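Local coordinates for gram-negative insecticidal protein (Chromobacterium piscinae, PDB 6FBM), which is an insecticidal toxin of the MACPF and beta-tripod families, and probably acts by forming pores in target membranes, at residues A[238-249]-A[261-272]. Residues are numbered along the deposited sequence; the frame is centred on the assembly and turned at random.
Sequences ATGGKPGMTDRI and QWAESLLDYATL
With CG of Trp-262 anti to the backbone N (chi1 177°), the indole reaches from helix 255-269 to the Gly-240 and Gly-241 loop, where NE1 donates to Gly-240 O at 3.2 Å, on a lone pair of that carbonyl. In Tyr-269, CG instead lies anti to the carbonyl carbon (chi1 -67°), which lays the phenol face against the backbone of Lys-242: CA sits almost over the ring centre in a CH-pi contact, 3.8 Å from the centroid, while the lysine chain runs alongside. Pro-243 CD meets the same ring at CE1, 3.7 Å away. Two backbone amides of the loop find acceptors on residues 265-269. Gly-241 N gives a fairly straight bond (160°) to Tyr-269 O from above the carbonyl plane, and Lys-242 N bonds to Ser-265 OG at 3.0 Å; that hydroxyl in turn donates to Trp-262 O. Gly-241 CA lies 3.6 Å from both Trp-262 NE1 and Leu-266 CD2. Farther along, Met-245 CE packs against Gln-261, whose OE1 accepts a weak hydrogen bond from Arg-248 NH2. His-128 meets the indole edge-to-face. The loop leaving strand 232-239 is thus packed onto helix 255-269, beside the central antiparallel sheet of the MACPF domain.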
loop_
_atom_site.group_PDB
_atom_site.type_symbol
_atom_site.label_atom_id
_atom_site.label_comp_id
_atom_site.label_asym_id
_atom_site.label_seq_id
_atom_site.Cartn_x
_atom_site.Cartn_y
_atom_site.Cartn_z
ATOM N N ALA A 238 -21.264 12.327 -12.657
ATOM C CA ALA A 238 -20.102 11.749 -13.304
ATOM C C ALA A 238 -20.427 10.306 -13.674
ATOM O O ALA A 238 -20.919 9.559 -12.846
ATOM C CB ALA A 238 -18.903 11.808 -12.380
ATOM N N THR A 239 -20.159 9.931 -14.906
ATOM C CA THR A 239 -20.212 8.526 -15.291
ATOM C C THR A 239 -18.792 8.147 -15.621
ATOM O O THR A 239 -18.234 8.661 -16.581
ATOM C CB THR A 239 -21.117 8.293 -16.505
ATOM O OG1 THR A 239 -22.397 8.817 -16.213
ATOM C CG2 THR A 239 -21.270 6.842 -16.774
ATOM N N GLY A 240 -18.222 7.267 -14.802
ATOM C CA GLY A 240 -16.835 6.864 -14.920
ATOM C C GLY A 240 -15.991 7.899 -14.212
ATOM O O GLY A 240 -16.471 8.948 -13.840
ATOM N N GLY A 241 -14.722 7.601 -14.035
ATOM C CA GLY A 241 -13.837 8.489 -13.288
ATOM C C GLY A 241 -13.883 8.222 -11.804
ATOM O O GLY A 241 -14.692 7.425 -11.310
ATOM N N LYS A 242 -12.957 8.848 -11.097
ATOM C CA LYS A 242 -12.866 8.712 -9.639
ATOM C C LYS A 242 -14.202 9.131 -9.005
ATOM O O LYS A 242 -14.733 10.200 -9.347
ATOM C CB LYS A 242 -11.755 9.591 -9.099
ATOM C CG LYS A 242 -11.418 9.345 -7.655
ATOM C CD LYS A 242 -10.236 10.147 -7.177
ATOM C CE LYS A 242 -9.664 9.497 -5.891
ATOM N NZ LYS A 242 -9.236 10.360 -4.743
ATOM N N PRO A 243 -14.765 8.285 -8.119
ATOM C CA PRO A 243 -16.065 8.618 -7.548
ATOM C C PRO A 243 -15.961 9.681 -6.461
ATOM O O PRO A 243 -14.887 9.925 -5.926
ATOM C CB PRO A 243 -16.548 7.279 -6.974
ATOM C CG PRO A 243 -15.298 6.552 -6.609
ATOM C CD PRO A 243 -14.241 7.011 -7.590
ATOM N N GLY A 244 -17.085 10.322 -6.169
ATOM C CA GLY A 244 -17.178 11.321 -5.113
ATOM C C GLY A 244 -16.450 12.617 -5.392
ATOM O O GLY A 244 -16.089 13.343 -4.463
ATOM N N MET A 245 -16.254 12.934 -6.672
ATOM C CA MET A 245 -15.595 14.180 -7.047
ATOM C C MET A 245 -16.562 15.269 -7.438
ATOM O O MET A 245 -16.170 16.421 -7.488
ATOM C CB MET A 245 -14.624 13.937 -8.189
ATOM C CG MET A 245 -13.551 12.917 -7.860
ATOM S SD MET A 245 -12.520 13.487 -6.485
ATOM C CE MET A 245 -11.434 14.559 -7.361
ATOM N N THR A 246 -17.819 14.938 -7.712
ATOM C CA THR A 246 -18.670 15.917 -8.336
ATOM C C THR A 246 -19.053 17.019 -7.371
ATOM O O THR A 246 -19.160 18.167 -7.793
ATOM C CB THR A 246 -19.904 15.294 -8.989
ATOM O OG1 THR A 246 -20.663 14.614 -8.013
ATOM C CG2 THR A 246 -19.485 14.307 -10.089
ATOM N N ASP A 247 -19.233 16.693 -6.087
ATOM C CA ASP A 247 -19.554 17.713 -5.073
ATOM C C ASP A 247 -18.472 18.789 -4.965
ATOM O O ASP A 247 -18.783 19.983 -4.966
ATOM C CB ASP A 247 -19.925 17.121 -3.706
ATOM C CG ASP A 247 -21.469 17.034 -3.518
ATOM O OD1 ASP A 247 -22.115 18.109 -3.525
ATOM O OD2 ASP A 247 -22.069 15.929 -3.404
ATOM N N ARG A 248 -17.211 18.383 -4.932
ATOM C CA ARG A 248 -16.108 19.361 -4.935
ATOM C C ARG A 248 -16.015 20.168 -6.247
ATOM O O ARG A 248 -15.686 21.362 -6.207
ATOM C CB ARG A 248 -14.758 18.672 -4.659
ATOM C CG ARG A 248 -14.226 18.720 -3.227
ATOM C CD ARG A 248 -12.689 18.637 -3.243
ATOM N NE ARG A 248 -12.195 17.247 -3.316
ATOM C CZ ARG A 248 -11.071 16.839 -3.911
ATOM N NH1 ARG A 248 -10.226 17.698 -4.496
ATOM N NH2 ARG A 248 -10.758 15.542 -3.859
ATOM N N ILE A 249 -16.277 19.542 -7.397
ATOM C CA ILE A 249 -16.208 20.274 -8.672
ATOM C C ILE A 249 -17.340 21.285 -8.722
ATOM O O ILE A 249 -17.156 22.395 -9.146
ATOM C CB ILE A 249 -16.287 19.331 -9.904
ATOM C CG1 ILE A 249 -15.045 18.431 -9.979
ATOM C CG2 ILE A 249 -16.363 20.126 -11.196
ATOM C CD1 ILE A 249 -15.230 17.173 -10.785
ATOM N N GLN A 261 -8.163 16.315 -10.957
ATOM C CA GLN A 261 -7.975 15.002 -10.338
ATOM C C GLN A 261 -8.866 13.935 -10.972
ATOM O O GLN A 261 -8.423 12.820 -11.202
ATOM C CB GLN A 261 -8.249 15.043 -8.827
ATOM C CG GLN A 261 -7.107 15.531 -7.965
ATOM C CD GLN A 261 -7.519 15.648 -6.505
ATOM O OE1 GLN A 261 -8.245 14.813 -5.974
ATOM N NE2 GLN A 261 -7.016 16.683 -5.842
ATOM N N TRP A 262 -10.127 14.283 -11.214
ATOM C CA TRP A 262 -11.073 13.412 -11.907
ATOM C C TRP A 262 -10.579 13.136 -13.333
ATOM O O TRP A 262 -10.525 12.005 -13.748
ATOM C CB TRP A 262 -12.479 14.030 -11.885
ATOM C CG TRP A 262 -13.497 13.258 -12.617
ATOM C CD1 TRP A 262 -14.302 12.286 -12.105
ATOM C CD2 TRP A 262 -13.841 13.398 -13.978
ATOM N NE1 TRP A 262 -15.131 11.805 -13.085
ATOM C CE2 TRP A 262 -14.861 12.472 -14.246
ATOM C CE3 TRP A 262 -13.378 14.210 -15.002
ATOM C CZ2 TRP A 262 -15.425 12.325 -15.510
ATOM C CZ3 TRP A 262 -13.954 14.069 -16.286
ATOM C CH2 TRP A 262 -14.963 13.135 -16.514
ATOM N N ALA A 263 -10.157 14.163 -14.041
ATOM C CA ALA A 263 -9.656 14.018 -15.418
ATOM C C ALA A 263 -8.425 13.138 -15.533
ATOM O O ALA A 263 -8.373 12.281 -16.426
ATOM C CB ALA A 263 -9.380 15.367 -16.049
ATOM N N GLU A 264 -7.436 13.331 -14.660
ATOM C CA GLU A 264 -6.232 12.481 -14.679
ATOM C C GLU A 264 -6.502 11.061 -14.119
ATOM O O GLU A 264 -5.760 10.144 -14.407
ATOM C CB GLU A 264 -5.041 13.172 -13.987
ATOM C CG GLU A 264 -5.095 13.209 -12.451
ATOM C CD GLU A 264 -4.083 14.164 -11.792
ATOM O OE1 GLU A 264 -4.422 14.718 -10.707
ATOM O OE2 GLU A 264 -2.971 14.353 -12.362
ATOM N N SER A 265 -7.566 10.886 -13.339
ATOM C CA SER A 265 -7.963 9.573 -12.845
ATOM C C SER A 265 -8.620 8.663 -13.901
ATOM O O SER A 265 -8.810 7.479 -13.655
ATOM C CB SER A 265 -8.960 9.704 -11.680
ATOM O OG SER A 265 -10.328 9.807 -12.128
ATOM N N LEU A 266 -9.013 9.200 -15.053
ATOM C CA LEU A 266 -9.903 8.470 -15.952
ATOM C C LEU A 266 -9.390 7.124 -16.387
ATOM O O LEU A 266 -10.158 6.169 -16.473
ATOM C CB LEU A 266 -10.263 9.309 -17.173
ATOM C CG LEU A 266 -11.116 10.518 -16.830
ATOM C CD1 LEU A 266 -11.295 11.328 -18.083
ATOM C CD2 LEU A 266 -12.428 10.099 -16.214
ATOM N N LEU A 267 -8.075 7.011 -16.595
ATOM C CA LEU A 267 -7.526 5.731 -17.014
ATOM C C LEU A 267 -7.751 4.605 -16.039
ATOM O O LEU A 267 -7.905 3.450 -16.431
ATOM C CB LEU A 267 -6.055 5.839 -17.371
ATOM C CG LEU A 267 -5.476 4.675 -18.243
ATOM C CD1 LEU A 267 -6.255 4.391 -19.522
ATOM C CD2 LEU A 267 -4.028 4.996 -18.567
ATOM N N ASP A 268 -7.782 4.924 -14.773
ATOM C CA ASP A 268 -7.928 3.931 -13.714
ATOM C C ASP A 268 -9.396 3.695 -13.388
ATOM O O ASP A 268 -9.748 2.690 -12.764
ATOM C CB ASP A 268 -7.184 4.358 -12.439
ATOM C CG ASP A 268 -5.723 4.754 -12.692
ATOM O OD1 ASP A 268 -5.039 3.912 -13.245
ATOM O OD2 ASP A 268 -5.256 5.869 -12.368
ATOM N N TYR A 269 -10.268 4.612 -13.789
ATOM C CA TYR A 269 -11.681 4.506 -13.467
ATOM C C TYR A 269 -12.584 4.533 -14.682
ATOM O O TYR A 269 -13.755 4.854 -14.552
ATOM C CB TYR A 269 -12.056 5.666 -12.560
ATOM C CG TYR A 269 -11.418 5.595 -11.218
ATOM C CD1 TYR A 269 -12.034 4.877 -10.199
ATOM C CD2 TYR A 269 -10.214 6.244 -10.947
ATOM C CE1 TYR A 269 -11.496 4.839 -8.934
ATOM C CE2 TYR A 269 -9.652 6.188 -9.684
ATOM C CZ TYR A 269 -10.308 5.503 -8.676
ATOM O OH TYR A 269 -9.787 5.462 -7.399
ATOM N N ALA A 270 -12.041 4.230 -15.861
ATOM C CA ALA A 270 -12.802 4.331 -17.100
ATOM C C ALA A 270 -13.947 3.335 -17.136
ATOM O O ALA A 270 -13.787 2.211 -16.686
ATOM C CB ALA A 270 -11.902 4.124 -18.299
ATOM N N THR A 271 -15.093 3.796 -17.626
ATOM C CA THR A 271 -16.250 2.946 -17.889
ATOM C C THR A 271 -16.912 3.383 -19.175
ATOM O O THR A 271 -16.550 4.386 -19.754
ATOM C CB THR A 271 -17.329 3.006 -16.788
ATOM O OG1 THR A 271 -17.914 4.316 -16.770
ATOM C CG2 THR A 271 -16.722 2.717 -15.416
ATOM N N LEU A 272 -17.863 2.588 -19.637
ATOM C CA LEU A 272 -18.767 2.981 -20.677
ATOM C C LEU A 272 -19.358 4.275 -20.171
ATOM O O LEU A 272 -19.775 4.351 -19.039
ATOM C CB LEU A 272 -19.843 1.913 -20.878
ATOM C CG LEU A 272 -21.041 2.239 -21.776
ATOM C CD1 LEU A 272 -21.572 0.953 -22.416
ATOM C CD2 LEU A 272 -22.171 2.861 -21.018
#